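Local structure of universal stress protein MT1672 (Mycobacterium tuberculosis, 1TQ8) at the interface of chains A and B. The protein belongs to the universal stress protein A family and probably takes part in the mycobacterial stress response, although the structure alone does not show its activity. Sequence-based numbering; all coordinates share one arbitrary frame. Chains: chain A/B, hypothetical protein Rv1636.

The interface of chains A and B. Residues chain A 17, 121-123, 154-157; chain B 125, 127, 146, 151-154.
Strand 152-156 of each chain is exchanged into the sheet of its partner: B:152-156 runs antiparallel to A:152-156 on one side (A:Ile155 N to B:Val153 O 2.7 Å) and parallel to A:122-126 on the other, while A:152-156 in turn lies parallel to B:122-126. This is exchange of the C-terminal strand between two copies of a universal stress protein, which here build one continuous, two-fold symmetric sheet; the pair is likely, though not proven by the structure alone, to be a biological dimer. B:Asp152 anchors the end of the seam. Its CG lies anti to its own carbonyl carbon (chi1 -63°), which sends the carboxylate towards A:Tyr17 and A:His157, and chi2 (-10°) sets which oxygen faces which. B:Asp152 OD1 accepts two hydrogen bonds from A:His157, through the backbone N at 2.8 Å and the ring ND1 at 2.6 Å. Both donors come from above the carboxylate plane, yet OD1 sits in the plane of the imidazole, and the ND1 bond is nearly straight at 173°. The carboxylate would tend to stabilise a protonated imidazole. On the other branch, B:Asp152 OD2 offers its anti lone pair to the phenol OH of A:Tyr17 at 2.7 Å, with ring and carboxylate almost perpendicular. A:Leu122 CB lies 3.8 Å above the centre of that tyrosine ring and supports one face. On the opposite side of the sheet, the side chains of A:Leu123 and B:Val151 cross at about a right angle, A:Leu123 CD1 and B:Val151 CG1 being closest at 3.7 Å. A 2.9 Å hydrogen bond from B:Ser146 OG to the B:Val151 carbonyl O ties the end of helix 141-148 to the loop leading into strand 152-156 and probably helps to fix it.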
loop_
_atom_site.group_PDB
_atom_site.type_symbol
_atom_site.label_atom_id
_atom_site.label_comp_id
_atom_site.label_asym_id
_atom_site.label_seq_id
_atom_site.Cartn_x
_atom_site.Cartn_y
_atom_site.Cartn_z
ATOM N N TYR A 17 -15.504 20.372 -5.227
ATOM C CA TYR A 17 -14.921 19.623 -6.327
ATOM C C TYR A 17 -15.743 19.859 -7.587
ATOM O O TYR A 17 -16.967 19.776 -7.550
ATOM C CB TYR A 17 -14.916 18.135 -5.992
ATOM C CG TYR A 17 -13.937 17.769 -4.913
ATOM C CD1 TYR A 17 -14.359 17.121 -3.756
ATOM C CD2 TYR A 17 -12.573 18.057 -5.056
ATOM C CE1 TYR A 17 -13.447 16.769 -2.767
ATOM C CE2 TYR A 17 -11.658 17.706 -4.074
ATOM C CZ TYR A 17 -12.104 17.061 -2.932
ATOM O OH TYR A 17 -11.202 16.696 -1.956
ATOM N N ASP A 121 -10.392 16.487 -10.069
ATOM C CA ASP A 121 -9.899 16.985 -8.792
ATOM C C ASP A 121 -10.216 15.996 -7.670
ATOM O O ASP A 121 -9.771 16.154 -6.537
ATOM C CB ASP A 121 -10.448 18.391 -8.481
ATOM C CG ASP A 121 -11.957 18.484 -8.582
ATOM O OD1 ASP A 121 -12.459 19.611 -8.772
ATOM O OD2 ASP A 121 -12.649 17.450 -8.461
ATOM N N LEU A 122 -10.947 14.944 -8.009
ATOM C CA LEU A 122 -11.296 13.921 -7.038
ATOM C C LEU A 122 -11.544 12.559 -7.689
ATOM O O LEU A 122 -12.369 12.444 -8.598
ATOM C CB LEU A 122 -12.552 14.343 -6.267
ATOM C CG LEU A 122 -13.173 13.252 -5.387
ATOM C CD1 LEU A 122 -12.166 12.903 -4.298
ATOM C CD2 LEU A 122 -14.492 13.720 -4.763
ATOM N N LEU A 123 -10.829 11.533 -7.233
ATOM C CA LEU A 123 -11.034 10.187 -7.755
ATOM C C LEU A 123 -11.711 9.392 -6.648
ATOM O O LEU A 123 -11.340 9.493 -5.481
ATOM C CB LEU A 123 -9.713 9.520 -8.126
ATOM C CG LEU A 123 -8.836 10.281 -9.111
ATOM C CD1 LEU A 123 -7.613 9.439 -9.383
ATOM C CD2 LEU A 123 -9.591 10.583 -10.406
ATOM N N LEU A 154 -10.089 9.859 2.720
ATOM C CA LEU A 154 -9.795 10.866 1.714
ATOM C C LEU A 154 -8.351 11.331 1.760
ATOM O O LEU A 154 -7.886 11.815 2.788
ATOM C CB LEU A 154 -10.716 12.065 1.921
ATOM C CG LEU A 154 -10.460 13.271 1.020
ATOM C CD1 LEU A 154 -10.701 12.877 -0.433
ATOM C CD2 LEU A 154 -11.390 14.422 1.435
ATOM N N ILE A 155 -7.645 11.181 0.643
ATOM C CA ILE A 155 -6.252 11.598 0.557
ATOM C C ILE A 155 -6.203 12.910 -0.212
ATOM O O ILE A 155 -6.635 12.979 -1.362
ATOM C CB ILE A 155 -5.383 10.541 -0.171
ATOM C CG1 ILE A 155 -5.451 9.204 0.575
ATOM C CG2 ILE A 155 -3.944 11.014 -0.247
ATOM C CD1 ILE A 155 -4.730 8.084 -0.120
ATOM N N VAL A 156 -5.680 13.948 0.434
ATOM C CA VAL A 156 -5.597 15.275 -0.167
ATOM C C VAL A 156 -4.218 15.484 -0.755
ATOM O O VAL A 156 -3.219 15.453 -0.038
ATOM C CB VAL A 156 -5.862 16.367 0.894
ATOM C CG1 VAL A 156 -5.685 17.750 0.287
ATOM C CG2 VAL A 156 -7.253 16.202 1.455
ATOM N N HIS A 157 -4.157 15.693 -2.062
ATOM C CA HIS A 157 -2.871 15.888 -2.707
ATOM C C HIS A 157 -2.262 17.196 -2.237
ATOM O O HIS A 157 -2.928 17.977 -1.573
ATOM C CB HIS A 157 -3.026 15.892 -4.236
ATOM C CG HIS A 157 -3.538 17.181 -4.801
ATOM N ND1 HIS A 157 -4.852 17.586 -4.678
ATOM C CD2 HIS A 157 -2.914 18.149 -5.515
ATOM C CE1 HIS A 157 -5.012 18.743 -5.296
ATOM N NE2 HIS A 157 -3.852 19.106 -5.813
ATOM N N VAL B 125 -6.456 12.860 5.357
ATOM C CA VAL B 125 -5.037 13.076 5.631
ATOM C C VAL B 125 -4.412 13.730 4.427
ATOM O O VAL B 125 -4.919 13.610 3.313
ATOM C CB VAL B 125 -4.248 11.771 5.918
ATOM C CG1 VAL B 125 -4.838 11.048 7.130
ATOM C CG2 VAL B 125 -4.248 10.878 4.698
ATOM N N ASN B 127 -1.479 14.047 1.726
ATOM C CA ASN B 127 -0.557 13.116 1.108
ATOM C C ASN B 127 0.893 13.472 1.430
ATOM O O ASN B 127 1.289 14.633 1.361
ATOM C CB ASN B 127 -0.786 13.099 -0.406
ATOM C CG ASN B 127 -0.232 11.854 -1.060
ATOM O OD1 ASN B 127 -0.070 10.828 -0.401
ATOM N ND2 ASN B 127 0.038 11.923 -2.362
ATOM N N SER B 146 -2.434 9.762 -6.147
ATOM C CA SER B 146 -2.758 11.109 -5.713
ATOM C C SER B 146 -1.630 12.072 -6.064
ATOM O O SER B 146 -1.875 13.214 -6.454
ATOM C CB SER B 146 -2.993 11.128 -4.206
ATOM O OG SER B 146 -2.977 12.461 -3.722
ATOM N N VAL B 151 -4.166 14.885 -7.539
ATOM C CA VAL B 151 -5.598 14.852 -7.350
ATOM C C VAL B 151 -5.904 14.219 -6.002
ATOM O O VAL B 151 -5.074 13.506 -5.448
ATOM C CB VAL B 151 -6.237 13.992 -8.456
ATOM C CG1 VAL B 151 -5.838 12.530 -8.242
ATOM C CG2 VAL B 151 -7.734 14.149 -8.457
ATOM N N ASP B 152 -7.103 14.456 -5.481
ATOM C CA ASP B 152 -7.483 13.865 -4.210
ATOM C C ASP B 152 -8.117 12.491 -4.445
ATOM O O ASP B 152 -8.802 12.275 -5.453
ATOM C CB ASP B 152 -8.455 14.786 -3.475
ATOM C CG ASP B 152 -7.839 16.134 -3.130
ATOM O OD1 ASP B 152 -6.601 16.285 -3.289
ATOM O OD2 ASP B 152 -8.598 17.034 -2.688
ATOM N N VAL B 153 -7.897 11.566 -3.514
ATOM C CA VAL B 153 -8.439 10.219 -3.650
ATOM C C VAL B 153 -9.354 9.830 -2.509
ATOM O O VAL B 153 -9.006 9.954 -1.338
ATOM C CB VAL B 153 -7.302 9.169 -3.790
ATOM C CG1 VAL B 153 -7.882 7.749 -3.813
ATOM C CG2 VAL B 153 -6.533 9.429 -5.081
ATOM N N LEU B 154 -10.535 9.349 -2.875
ATOM C CA LEU B 154 -11.542 8.947 -1.910
ATOM C C LEU B 154 -11.851 7.460 -1.992
ATOM O O LEU B 154 -12.179 6.942 -3.057
ATOM C CB LEU B 154 -12.816 9.749 -2.151
ATOM C CG LEU B 154 -14.009 9.413 -1.267
ATOM C CD1 LEU B 154 -13.687 9.706 0.200
ATOM C CD2 LEU B 154 -15.189 10.245 -1.738
#